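PDB 6K96: five-membered-cyclitol-phosphate synthase from Streptomyces citricolor, which belongs to the myo-inositol-1-phosphate synthase family and binds nicotinamide-adenine-dinucleotide in a Rossmann-type domain. Local coordinates for residues B[67-73]-B[91-97]; B[8-12]-B[59-63]; B[44-50]-B[302-308]. Residues are numbered along the deposited sequence.

Interaction 1: residues B[67-73]-B[91-97]; sequences KVGVPFK and PDPGFSV. With NAD (nicotinamide-adenine-dinucleotide), chain G.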
loop_
_atom_site.group_PDB
_atom_site.type_symbol
_atom_site.label_atom_id
_atom_site.label_comp_id
_atom_site.label_asym_id
_atom_site.label_seq_id
_atom_site.Cartn_x
_atom_site.Cartn_y
_atom_site.Cartn_z
ATOM N N LYS B 67 -35.287 -13.114 12.487
ATOM C CA LYS B 67 -34.687 -13.446 13.804
ATOM C C LYS B 67 -35.757 -13.764 14.857
ATOM O O LYS B 67 -35.455 -14.608 15.710
ATOM C CB LYS B 67 -33.742 -12.321 14.234
ATOM C CG LYS B 67 -32.706 -11.950 13.177
ATOM C CD LYS B 67 -31.381 -11.429 13.737
ATOM C CE LYS B 67 -30.469 -10.820 12.692
ATOM N NZ LYS B 67 -29.612 -9.771 13.267
ATOM N N VAL B 68 -36.942 -13.151 14.810
ATOM C CA VAL B 68 -37.984 -13.325 15.870
ATOM C C VAL B 68 -38.662 -14.704 15.721
ATOM O O VAL B 68 -39.109 -15.069 14.597
ATOM C CB VAL B 68 -39.009 -12.168 15.859
ATOM C CG1 VAL B 68 -40.176 -12.445 16.797
ATOM C CG2 VAL B 68 -38.364 -10.829 16.213
ATOM N N GLY B 69 -38.709 -15.466 16.819
ATOM C CA GLY B 69 -39.336 -16.804 16.877
ATOM C C GLY B 69 -38.583 -17.852 16.071
ATOM O O GLY B 69 -39.091 -18.998 15.930
ATOM N N VAL B 70 -37.380 -17.497 15.624
ATOM C CA VAL B 70 -36.377 -18.446 15.089
ATOM C C VAL B 70 -35.511 -18.965 16.250
ATOM O O VAL B 70 -35.164 -18.243 17.194
ATOM C CB VAL B 70 -35.564 -17.755 13.980
ATOM C CG1 VAL B 70 -34.521 -18.688 13.400
ATOM C CG2 VAL B 70 -36.465 -17.228 12.888
ATOM N N PRO B 71 -35.166 -20.265 16.247
ATOM C CA PRO B 71 -34.236 -20.795 17.244
ATOM C C PRO B 71 -32.858 -20.118 17.110
ATOM O O PRO B 71 -32.378 -19.907 15.993
ATOM C CB PRO B 71 -34.175 -22.309 16.972
ATOM C CG PRO B 71 -35.334 -22.596 16.027
ATOM C CD PRO B 71 -35.661 -21.292 15.319
ATOM N N PHE B 72 -32.273 -19.786 18.260
ATOM C CA PHE B 72 -31.075 -18.924 18.416
ATOM C C PHE B 72 -30.012 -19.318 17.401
ATOM O O PHE B 72 -29.564 -18.470 16.631
ATOM C CB PHE B 72 -30.530 -19.074 19.839
ATOM C CG PHE B 72 -29.389 -18.151 20.157
ATOM C CD1 PHE B 72 -29.599 -16.785 20.305
ATOM C CD2 PHE B 72 -28.105 -18.635 20.278
ATOM C CE1 PHE B 72 -28.537 -15.932 20.593
ATOM C CE2 PHE B 72 -27.048 -17.786 20.571
ATOM C CZ PHE B 72 -27.263 -16.439 20.729
ATOM N N LYS B 73 -29.644 -20.601 17.429
ATOM C CA LYS B 73 -28.678 -21.258 16.518
ATOM C C LYS B 73 -28.839 -20.731 15.091
ATOM O O LYS B 73 -27.813 -20.515 14.441
ATOM C CB LYS B 73 -28.884 -22.775 16.543
ATOM C CG LYS B 73 -27.616 -23.568 16.249
ATOM C CD LYS B 73 -27.758 -24.569 15.139
ATOM C CE LYS B 73 -27.618 -23.989 13.746
ATOM N NZ LYS B 73 -28.311 -24.859 12.764
ATOM N N PRO B 91 -23.686 -25.733 18.523
ATOM C CA PRO B 91 -24.657 -26.472 19.322
ATOM C C PRO B 91 -26.020 -25.764 19.319
ATOM O O PRO B 91 -26.058 -24.583 19.044
ATOM C CB PRO B 91 -24.051 -26.450 20.739
ATOM C CG PRO B 91 -23.233 -25.182 20.777
ATOM C CD PRO B 91 -22.746 -24.998 19.359
ATOM N N ASP B 92 -27.092 -26.499 19.607
ATOM C CA ASP B 92 -28.448 -25.921 19.735
ATOM C C ASP B 92 -28.704 -25.704 21.219
ATOM O O ASP B 92 -28.807 -26.669 21.967
ATOM C CB ASP B 92 -29.483 -26.786 19.019
ATOM C CG ASP B 92 -30.683 -25.967 18.590
ATOM O OD1 ASP B 92 -31.504 -25.649 19.482
ATOM O OD2 ASP B 92 -30.759 -25.617 17.378
ATOM N N PRO B 93 -28.799 -24.440 21.694
ATOM C CA PRO B 93 -29.000 -24.170 23.117
ATOM C C PRO B 93 -30.452 -24.389 23.553
ATOM O O PRO B 93 -30.670 -24.341 24.741
ATOM C CB PRO B 93 -28.594 -22.703 23.291
ATOM C CG PRO B 93 -28.793 -22.082 21.913
ATOM C CD PRO B 93 -28.765 -23.210 20.894
ATOM N N GLY B 94 -31.382 -24.582 22.601
ATOM C CA GLY B 94 -32.733 -25.126 22.855
ATOM C C GLY B 94 -33.817 -24.078 23.048
ATOM O O GLY B 94 -34.953 -24.483 23.313
ATOM N N PHE B 95 -33.496 -22.790 22.938
ATOM C CA PHE B 95 -34.475 -21.675 23.062
ATOM C C PHE B 95 -34.612 -20.936 21.726
ATOM O O PHE B 95 -33.968 -21.307 20.697
ATOM C CB PHE B 95 -34.097 -20.727 24.204
ATOM C CG PHE B 95 -32.972 -19.764 23.906
ATOM C CD1 PHE B 95 -31.642 -20.132 24.073
ATOM C CD2 PHE B 95 -33.243 -18.472 23.485
ATOM C CE1 PHE B 95 -30.615 -19.240 23.790
ATOM C CE2 PHE B 95 -32.219 -17.580 23.208
ATOM C CZ PHE B 95 -30.910 -17.961 23.365
ATOM N N SER B 96 -35.474 -19.925 21.723
ATOM C CA SER B 96 -35.855 -19.163 20.512
ATOM C C SER B 96 -35.803 -17.674 20.833
ATOM O O SER B 96 -36.065 -17.311 22.014
ATOM C CB SER B 96 -37.211 -19.585 20.016
ATOM O OG SER B 96 -37.103 -20.153 18.731
ATOM N N VAL B 97 -35.518 -16.856 19.817
ATOM C CA VAL B 97 -35.424 -15.376 19.961
ATOM C C VAL B 97 -36.829 -14.839 20.264
ATOM O O VAL B 97 -37.708 -14.975 19.386
ATOM C CB VAL B 97 -34.810 -14.699 18.721
ATOM C CG1 VAL B 97 -34.694 -13.184 18.885
ATOM C CG2 VAL B 97 -33.458 -15.301 18.360
HETATM P PA NAD G . -25.860 -5.447 14.049
HETATM O O1A NAD G . -26.488 -4.413 13.196
HETATM O O2A NAD G . -25.244 -6.606 13.315
HETATM O O5B NAD G . -26.763 -5.967 15.233
HETATM C C5B NAD G . -27.913 -5.139 15.526
HETATM C C4B NAD G . -29.067 -6.024 15.915
HETATM O O4B NAD G . -30.062 -5.327 16.737
HETATM C C3B NAD G . -29.843 -6.560 14.708
HETATM O O3B NAD G . -30.119 -7.938 14.928
HETATM C C2B NAD G . -31.133 -5.747 14.771
HETATM O O2B NAD G . -32.036 -6.456 13.973
HETATM C C1B NAD G . -31.339 -5.761 16.289
HETATM N N9A NAD G . -32.329 -4.860 16.846
HETATM C C8A NAD G . -32.679 -3.655 16.289
HETATM N N7A NAD G . -33.525 -2.972 17.026
HETATM C C5A NAD G . -33.724 -3.756 18.157
HETATM C C6A NAD G . -34.517 -3.556 19.306
HETATM N N6A NAD G . -35.239 -2.458 19.499
HETATM N N1A NAD G . -34.472 -4.505 20.280
HETATM C C2A NAD G . -33.724 -5.601 20.050
HETATM N N3A NAD G . -32.958 -5.895 19.001
HETATM C C4A NAD G . -32.985 -4.922 18.071
HETATM O O3 NAD G . -24.719 -4.731 14.888
HETATM P PN NAD G . -23.313 -5.313 15.409
HETATM O O1N NAD G . -23.595 -6.553 16.166
HETATM O O2N NAD G . -22.436 -5.251 14.196
HETATM O O5D NAD G . -22.894 -4.159 16.455
HETATM C C5D NAD G . -23.801 -3.918 17.608
HETATM C C4D NAD G . -23.451 -2.610 18.254
HETATM O O4D NAD G . -22.118 -2.633 18.814
HETATM C C3D NAD G . -23.491 -1.430 17.272
HETATM O O3D NAD G . -24.008 -0.318 17.972
HETATM C C2D NAD G . -22.013 -1.137 17.034
HETATM O O2D NAD G . -21.671 0.204 16.737
HETATM C C1D NAD G . -21.429 -1.439 18.413
HETATM N N1N NAD G . -19.947 -1.599 18.309
HETATM C C2N NAD G . -19.407 -2.481 17.313
HETATM C C3N NAD G . -18.049 -2.524 17.044
HETATM C C7N NAD G . -17.554 -3.513 16.005
HETATM O O7N NAD G . -18.331 -4.328 15.523
HETATM N N7N NAD G . -16.277 -3.452 15.639
HETATM C C4N NAD G . -17.227 -1.648 17.752
HETATM C C5N NAD G . -17.734 -0.932 18.829
HETATM C C6N NAD G . -19.099 -0.852 19.037
#

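Interaction 2: residues B[8-12]-B[59-63]; sequences AVAGV and AAFDL. With NAD (nicotinamide-adenine-dinucleotide), chain G.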
loop_
_atom_site.group_PDB
_atom_site.type_symbol
_atom_site.label_atom_id
_atom_site.label_comp_id
_atom_site.label_asym_id
_atom_site.label_seq_id
_atom_site.Cartn_x
_atom_site.Cartn_y
_atom_site.Cartn_z
ATOM N N ALA B 8 -27.652 -13.267 28.289
ATOM C CA ALA B 8 -28.862 -12.761 27.614
ATOM C C ALA B 8 -28.410 -11.686 26.628
ATOM O O ALA B 8 -27.389 -11.019 26.921
ATOM C CB ALA B 8 -29.848 -12.231 28.612
ATOM N N VAL B 9 -29.137 -11.528 25.526
ATOM C CA VAL B 9 -28.658 -10.738 24.368
ATOM C C VAL B 9 -29.790 -9.837 23.924
ATOM O O VAL B 9 -30.863 -10.328 23.579
ATOM C CB VAL B 9 -28.190 -11.695 23.256
ATOM C CG1 VAL B 9 -28.348 -11.097 21.868
ATOM C CG2 VAL B 9 -26.757 -12.200 23.509
ATOM N N ALA B 10 -29.562 -8.544 23.927
ATOM C CA ALA B 10 -30.510 -7.605 23.319
ATOM C C ALA B 10 -29.860 -7.220 22.000
ATOM O O ALA B 10 -28.894 -6.486 22.017
ATOM C CB ALA B 10 -30.782 -6.437 24.253
ATOM N N GLY B 11 -30.347 -7.805 20.915
ATOM C CA GLY B 11 -29.830 -7.616 19.547
ATOM C C GLY B 11 -28.953 -8.794 19.130
ATOM O O GLY B 11 -27.861 -8.940 19.699
ATOM N N VAL B 12 -29.410 -9.574 18.158
ATOM C CA VAL B 12 -28.680 -10.749 17.621
ATOM C C VAL B 12 -28.035 -10.379 16.290
ATOM O O VAL B 12 -28.486 -10.860 15.247
ATOM C CB VAL B 12 -29.611 -11.954 17.498
ATOM C CG1 VAL B 12 -28.810 -13.226 17.179
ATOM C CG2 VAL B 12 -30.440 -12.069 18.760
ATOM N N ALA B 59 -31.202 -16.498 26.469
ATOM C CA ALA B 59 -32.209 -15.466 26.150
ATOM C C ALA B 59 -31.692 -14.585 25.020
ATOM O O ALA B 59 -30.498 -14.249 25.014
ATOM C CB ALA B 59 -32.520 -14.688 27.412
ATOM N N ALA B 60 -32.603 -14.188 24.151
ATOM C CA ALA B 60 -32.301 -13.375 22.965
ATOM C C ALA B 60 -33.541 -12.573 22.589
ATOM O O ALA B 60 -34.655 -13.157 22.571
ATOM C CB ALA B 60 -31.850 -14.264 21.829
ATOM N N PHE B 61 -33.312 -11.294 22.269
ATOM C CA PHE B 61 -34.341 -10.284 21.946
ATOM C C PHE B 61 -33.942 -9.534 20.667
ATOM O O PHE B 61 -32.827 -8.968 20.609
ATOM C CB PHE B 61 -34.477 -9.370 23.160
ATOM C CG PHE B 61 -34.791 -10.098 24.443
ATOM C CD1 PHE B 61 -36.038 -10.658 24.662
ATOM C CD2 PHE B 61 -33.853 -10.192 25.449
ATOM C CE1 PHE B 61 -36.316 -11.329 25.843
ATOM C CE2 PHE B 61 -34.135 -10.864 26.625
ATOM C CZ PHE B 61 -35.360 -11.436 26.823
ATOM N N ASP B 62 -34.835 -9.511 19.673
ATOM C CA ASP B 62 -34.656 -8.828 18.358
ATOM C C ASP B 62 -36.021 -8.329 17.863
ATOM O O ASP B 62 -37.045 -8.625 18.551
ATOM C CB ASP B 62 -34.042 -9.777 17.322
ATOM C CG ASP B 62 -32.972 -9.127 16.461
ATOM O OD1 ASP B 62 -33.338 -8.403 15.507
ATOM O OD2 ASP B 62 -31.761 -9.340 16.761
ATOM N N LEU B 63 -36.036 -7.616 16.724
ATOM C CA LEU B 63 -37.268 -7.084 16.054
ATOM C C LEU B 63 -37.323 -7.555 14.607
ATOM O O LEU B 63 -38.414 -7.453 14.030
ATOM C CB LEU B 63 -37.348 -5.542 16.041
ATOM C CG LEU B 63 -37.473 -4.786 17.371
ATOM C CD1 LEU B 63 -37.658 -3.306 17.114
ATOM C CD2 LEU B 63 -38.581 -5.304 18.261
HETATM P PA NAD G . -25.860 -5.447 14.049
HETATM O O1A NAD G . -26.488 -4.413 13.196
HETATM O O2A NAD G . -25.244 -6.606 13.315
HETATM O O5B NAD G . -26.763 -5.967 15.233
HETATM C C5B NAD G . -27.913 -5.139 15.526
HETATM C C4B NAD G . -29.067 -6.024 15.915
HETATM O O4B NAD G . -30.062 -5.327 16.737
HETATM C C3B NAD G . -29.843 -6.560 14.708
HETATM O O3B NAD G . -30.119 -7.938 14.928
HETATM C C2B NAD G . -31.133 -5.747 14.771
HETATM O O2B NAD G . -32.036 -6.456 13.973
HETATM C C1B NAD G . -31.339 -5.761 16.289
HETATM N N9A NAD G . -32.329 -4.860 16.846
HETATM C C8A NAD G . -32.679 -3.655 16.289
HETATM N N7A NAD G . -33.525 -2.972 17.026
HETATM C C5A NAD G . -33.724 -3.756 18.157
HETATM C C6A NAD G . -34.517 -3.556 19.306
HETATM N N6A NAD G . -35.239 -2.458 19.499
HETATM N N1A NAD G . -34.472 -4.505 20.280
HETATM C C2A NAD G . -33.724 -5.601 20.050
HETATM N N3A NAD G . -32.958 -5.895 19.001
HETATM C C4A NAD G . -32.985 -4.922 18.071
HETATM O O3 NAD G . -24.719 -4.731 14.888
HETATM P PN NAD G . -23.313 -5.313 15.409
HETATM O O1N NAD G . -23.595 -6.553 16.166
HETATM O O2N NAD G . -22.436 -5.251 14.196
HETATM O O5D NAD G . -22.894 -4.159 16.455
HETATM C C5D NAD G . -23.801 -3.918 17.608
HETATM C C4D NAD G . -23.451 -2.610 18.254
HETATM O O4D NAD G . -22.118 -2.633 18.814
HETATM C C3D NAD G . -23.491 -1.430 17.272
HETATM O O3D NAD G . -24.008 -0.318 17.972
HETATM C C2D NAD G . -22.013 -1.137 17.034
HETATM O O2D NAD G . -21.671 0.204 16.737
HETATM C C1D NAD G . -21.429 -1.439 18.413
HETATM N N1N NAD G . -19.947 -1.599 18.309
HETATM C C2N NAD G . -19.407 -2.481 17.313
HETATM C C3N NAD G . -18.049 -2.524 17.044
HETATM C C7N NAD G . -17.554 -3.513 16.005
HETATM O O7N NAD G . -18.331 -4.328 15.523
HETATM N N7N NAD G . -16.277 -3.452 15.639
HETATM C C4N NAD G . -17.227 -1.648 17.752
HETATM C C5N NAD G . -17.734 -0.932 18.829
HETATM C C6N NAD G . -19.099 -0.852 19.037
#

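Interaction 3: residues B[44-50]-B[302-308]; sequences RPRIGGI and DLIRIAA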
loop_
_atom_site.group_PDB
_atom_site.type_symbol
_atom_site.label_atom_id
_atom_site.label_comp_id
_atom_site.label_asym_id
_atom_site.label_seq_id
_atom_site.Cartn_x
_atom_site.Cartn_y
_atom_site.Cartn_z
ATOM N N ARG B 44 -6.588 -12.413 28.131
ATOM C CA ARG B 44 -6.739 -12.965 29.508
ATOM C C ARG B 44 -7.571 -14.239 29.419
ATOM O O ARG B 44 -8.774 -14.163 29.239
ATOM C CB ARG B 44 -7.443 -11.956 30.423
ATOM C CG ARG B 44 -6.758 -10.601 30.493
ATOM C CD ARG B 44 -7.090 -9.832 31.775
ATOM N NE ARG B 44 -6.565 -8.478 31.732
ATOM C CZ ARG B 44 -7.033 -7.518 30.911
ATOM N NH1 ARG B 44 -8.040 -7.769 30.079
ATOM N NH2 ARG B 44 -6.536 -6.283 30.951
ATOM N N PRO B 45 -6.971 -15.437 29.428
ATOM C CA PRO B 45 -7.720 -16.665 29.189
ATOM C C PRO B 45 -8.686 -17.052 30.305
ATOM O O PRO B 45 -9.480 -17.940 30.084
ATOM C CB PRO B 45 -6.629 -17.750 29.091
ATOM C CG PRO B 45 -5.318 -17.017 28.843
ATOM C CD PRO B 45 -5.515 -15.668 29.491
ATOM N N ARG B 46 -8.555 -16.443 31.473
ATOM C CA ARG B 46 -9.558 -16.598 32.550
ATOM C C ARG B 46 -9.752 -15.274 33.286
ATOM O O ARG B 46 -8.783 -14.515 33.413
ATOM C CB ARG B 46 -9.199 -17.783 33.449
ATOM C CG ARG B 46 -10.044 -18.986 33.049
ATOM C CD ARG B 46 -9.546 -20.354 33.446
ATOM N NE ARG B 46 -9.851 -21.323 32.401
ATOM C CZ ARG B 46 -11.074 -21.747 32.082
ATOM N NH1 ARG B 46 -12.137 -21.302 32.730
ATOM N NH2 ARG B 46 -11.225 -22.649 31.118
ATOM N N ILE B 47 -10.997 -15.004 33.665
ATOM C CA ILE B 47 -11.432 -13.835 34.481
ATOM C C ILE B 47 -12.402 -14.365 35.531
ATOM O O ILE B 47 -13.425 -14.979 35.157
ATOM C CB ILE B 47 -12.108 -12.745 33.634
ATOM C CG1 ILE B 47 -11.286 -12.393 32.394
ATOM C CG2 ILE B 47 -12.382 -11.516 34.499
ATOM C CD1 ILE B 47 -11.983 -11.452 31.410
ATOM N N GLY B 48 -12.093 -14.134 36.806
ATOM C CA GLY B 48 -12.709 -14.900 37.902
ATOM C C GLY B 48 -13.009 -16.327 37.462
ATOM O O GLY B 48 -14.189 -16.671 37.477
ATOM N N GLY B 49 -11.971 -17.082 37.018
ATOM C CA GLY B 49 -12.000 -18.524 36.663
ATOM C C GLY B 49 -12.895 -18.840 35.456
ATOM O O GLY B 49 -13.017 -20.039 35.116
ATOM N N ILE B 50 -13.476 -17.827 34.801
ATOM C CA ILE B 50 -14.341 -18.010 33.597
ATOM C C ILE B 50 -13.469 -17.982 32.356
ATOM O O ILE B 50 -12.829 -16.944 32.109
ATOM C CB ILE B 50 -15.435 -16.945 33.427
ATOM C CG1 ILE B 50 -16.136 -16.621 34.742
ATOM C CG2 ILE B 50 -16.392 -17.436 32.353
ATOM C CD1 ILE B 50 -17.008 -15.432 34.632
ATOM N N ASP B 302 -14.175 -10.182 27.293
ATOM C CA ASP B 302 -13.599 -9.508 28.485
ATOM C C ASP B 302 -14.768 -8.961 29.343
ATOM O O ASP B 302 -14.979 -9.481 30.431
ATOM C CB ASP B 302 -12.635 -8.409 28.001
ATOM C CG ASP B 302 -11.166 -8.786 28.049
ATOM O OD1 ASP B 302 -10.598 -8.645 29.129
ATOM O OD2 ASP B 302 -10.578 -9.194 27.007
ATOM N N LEU B 303 -15.559 -8.011 28.819
ATOM C CA LEU B 303 -16.613 -7.291 29.580
ATOM C C LEU B 303 -17.648 -8.274 30.160
ATOM O O LEU B 303 -18.032 -8.080 31.314
ATOM C CB LEU B 303 -17.297 -6.252 28.673
ATOM C CG LEU B 303 -16.414 -5.118 28.171
ATOM C CD1 LEU B 303 -17.246 -4.143 27.381
ATOM C CD2 LEU B 303 -15.712 -4.402 29.305
ATOM N N ILE B 304 -18.136 -9.251 29.399
ATOM C CA ILE B 304 -19.219 -10.133 29.924
ATOM C C ILE B 304 -18.674 -10.955 31.086
ATOM O O ILE B 304 -19.457 -11.293 31.985
ATOM C CB ILE B 304 -19.881 -11.050 28.890
ATOM C CG1 ILE B 304 -18.854 -11.936 28.189
ATOM C CG2 ILE B 304 -20.734 -10.241 27.933
ATOM C CD1 ILE B 304 -19.451 -12.765 27.091
ATOM N N ARG B 305 -17.392 -11.301 31.068
ATOM C CA ARG B 305 -16.813 -12.098 32.173
ATOM C C ARG B 305 -16.552 -11.134 33.334
ATOM O O ARG B 305 -16.683 -11.583 34.510
ATOM C CB ARG B 305 -15.530 -12.832 31.783
ATOM C CG ARG B 305 -15.703 -14.070 30.915
ATOM C CD ARG B 305 -14.684 -14.110 29.781
ATOM N NE ARG B 305 -13.345 -14.600 30.055
ATOM C CZ ARG B 305 -12.227 -14.229 29.409
ATOM N NH1 ARG B 305 -12.225 -13.338 28.439
ATOM N NH2 ARG B 305 -11.080 -14.764 29.726
ATOM N N ILE B 306 -16.185 -9.876 33.046
ATOM C CA ILE B 306 -15.951 -8.898 34.137
ATOM C C ILE B 306 -17.275 -8.767 34.871
ATOM O O ILE B 306 -17.277 -8.843 36.112
ATOM C CB ILE B 306 -15.399 -7.557 33.656
ATOM C CG1 ILE B 306 -14.065 -7.680 32.932
ATOM C CG2 ILE B 306 -15.248 -6.633 34.849
ATOM C CD1 ILE B 306 -13.714 -6.433 32.128
ATOM N N ALA B 307 -18.349 -8.682 34.088
ATOM C CA ALA B 307 -19.764 -8.584 34.513
ATOM C C ALA B 307 -20.126 -9.746 35.432
ATOM O O ALA B 307 -20.412 -9.494 36.620
ATOM C CB ALA B 307 -20.650 -8.568 33.289
ATOM N N ALA B 308 -20.159 -10.972 34.898
ATOM C CA ALA B 308 -20.648 -12.180 35.608
ATOM C C ALA B 308 -19.856 -12.389 36.896
ATOM O O ALA B 308 -20.506 -12.530 37.948
ATOM C CB ALA B 308 -20.633 -13.386 34.712
HETATM O O HOH W 1 -8.979 -11.766 26.890
#

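Interaction 1: residues B[67-73]-B[91-97]
F72 lies partly alongside the ring of F95: the planes are tilted by 27° but slid apart, with centroids 5.1 Å from each other, so the rings barely overlap and F72 CD1 meets F95 CZ at 3.5 Å. A CH-pi contact supplements this pair, F72 CB sitting 4.1 Å from the F95 centroid over its face. P93 adds a rigid apolar surface, its CG 3.9 Å from F72 CD2. The backbones are joined by G69 N to V97 O (2.8 Å), V97 N to V70 O (3.0 Å) and a weak bond from F72 N to F95 O (3.3 Å). P71, at the N-cap of helix 72-75, has no amide hydrogen and fits because V70 O and F72 N make the bonds around its bridge with S96. G69 suits the type II turn K67-V70, where its positive phi favours glycine. F72 also stacks on F57 and meets F20 edge-to-face. Backbone bonds and apolar packing thus join the turn and helix start of 67-73 to the loop 91-97, while K67 NZ, led away from that loop, is shared between NAD O3B (2.5 Å), V12 O and N81 OD1.

Interaction 2: residues B[8-12]-B[59-63]
Strands 8-10 and 59-62 run side by side in parallel, 6° apart in direction, and their amides and carbonyls pair in sequence. V9 N reaches A59 O weakly at 3.1 Å, F61 N donates to V9 O at 2.9 Å, and G11 N donates to F61 O at 2.8 Å. Beyond the last rung a side chain takes over: D62 OD2 accepts from V12 N (2.7 Å) and from NAD O3B (2.8 Å), while D62 OD1 accepts from NAD O2B (2.8 Å) and L63 N (3.1 Å). H64 N also bonds to OD1, and V12 O is satisfied by K67 NZ and N81 ND2. An acidic residue at the end of the second strand, holding both adenosine ribose hydroxyls, is the classic NAD-binding feature of a Rossmann fold. G11 suits its place because a side chain there would crowd the ribose oxygen O4B and the preceding carbonyl. Small A8 and A59 let their CB atoms meet at 3.8 Å. On its other edge strand 5-10 pairs with strand 127-130, strand 98-99 lies on the far edge of strand 55-62, A60 bonding to D98 through the backbone, and helix 111-122 packs on A8 and F61.

Interaction 3: residues B[44-50]-B[302-308]
Segment 44-50 lays a tight hairpin against helix 292-313, and R305 makes the central reach. Its chi1 is m, but chi2 at 136° lies between wells and chi3 is p, a bent course that brings the guanidinium edge to two carbonyls: NH2 to R44 O at a very short 2.4 Å, and NE to I50 O at 3.2 Å. I47, in the mt rotamer, sets CD1 over the guanidinium face, 3.4 Å from R305 CZ. The hairpin is a two-residue type I' turn, I47 to I50, whose positive phi values favour the glycines G48 and G49; it joins the little antiparallel pair 46-47 and 50-51, next to the Rossmann-type sheet. I50, also mt, extends CD1 to within 4.2 Å of A308 CB, where small alanine leaves room; both touch I5 of strand 5-10. R44 stretches through m, t and t, so that NH1 forms a salt bridge with D302 OD1 at 2.9 Å. A water accepts from R44 N (2.8 Å) and donates to D302 OD2 (3.0 Å).

Interactions 1 and 2 adjoin, their centres about 10 Å apart, and both touch the adenosine ribose of NAD. K67 NZ of interaction 1 lies 2.5 Å from V12 O of interaction 2, a probable hydrogen bond, and F95 CZ packs 3.4 Å from A59 N. They follow in series along the chain, since strand 55-62 leads into the 67-73 loop. Interaction 3 stands apart: its centre is about 21 Å from that of interaction 2 and 25 Å from that of interaction 1, and the side chain of D302 is about 13 Å from NAD. Even so, strand 5-10 connects it to interaction 2, because I5 meets I50, R305 and A308, while V9 and A10 pair with A60 and F61.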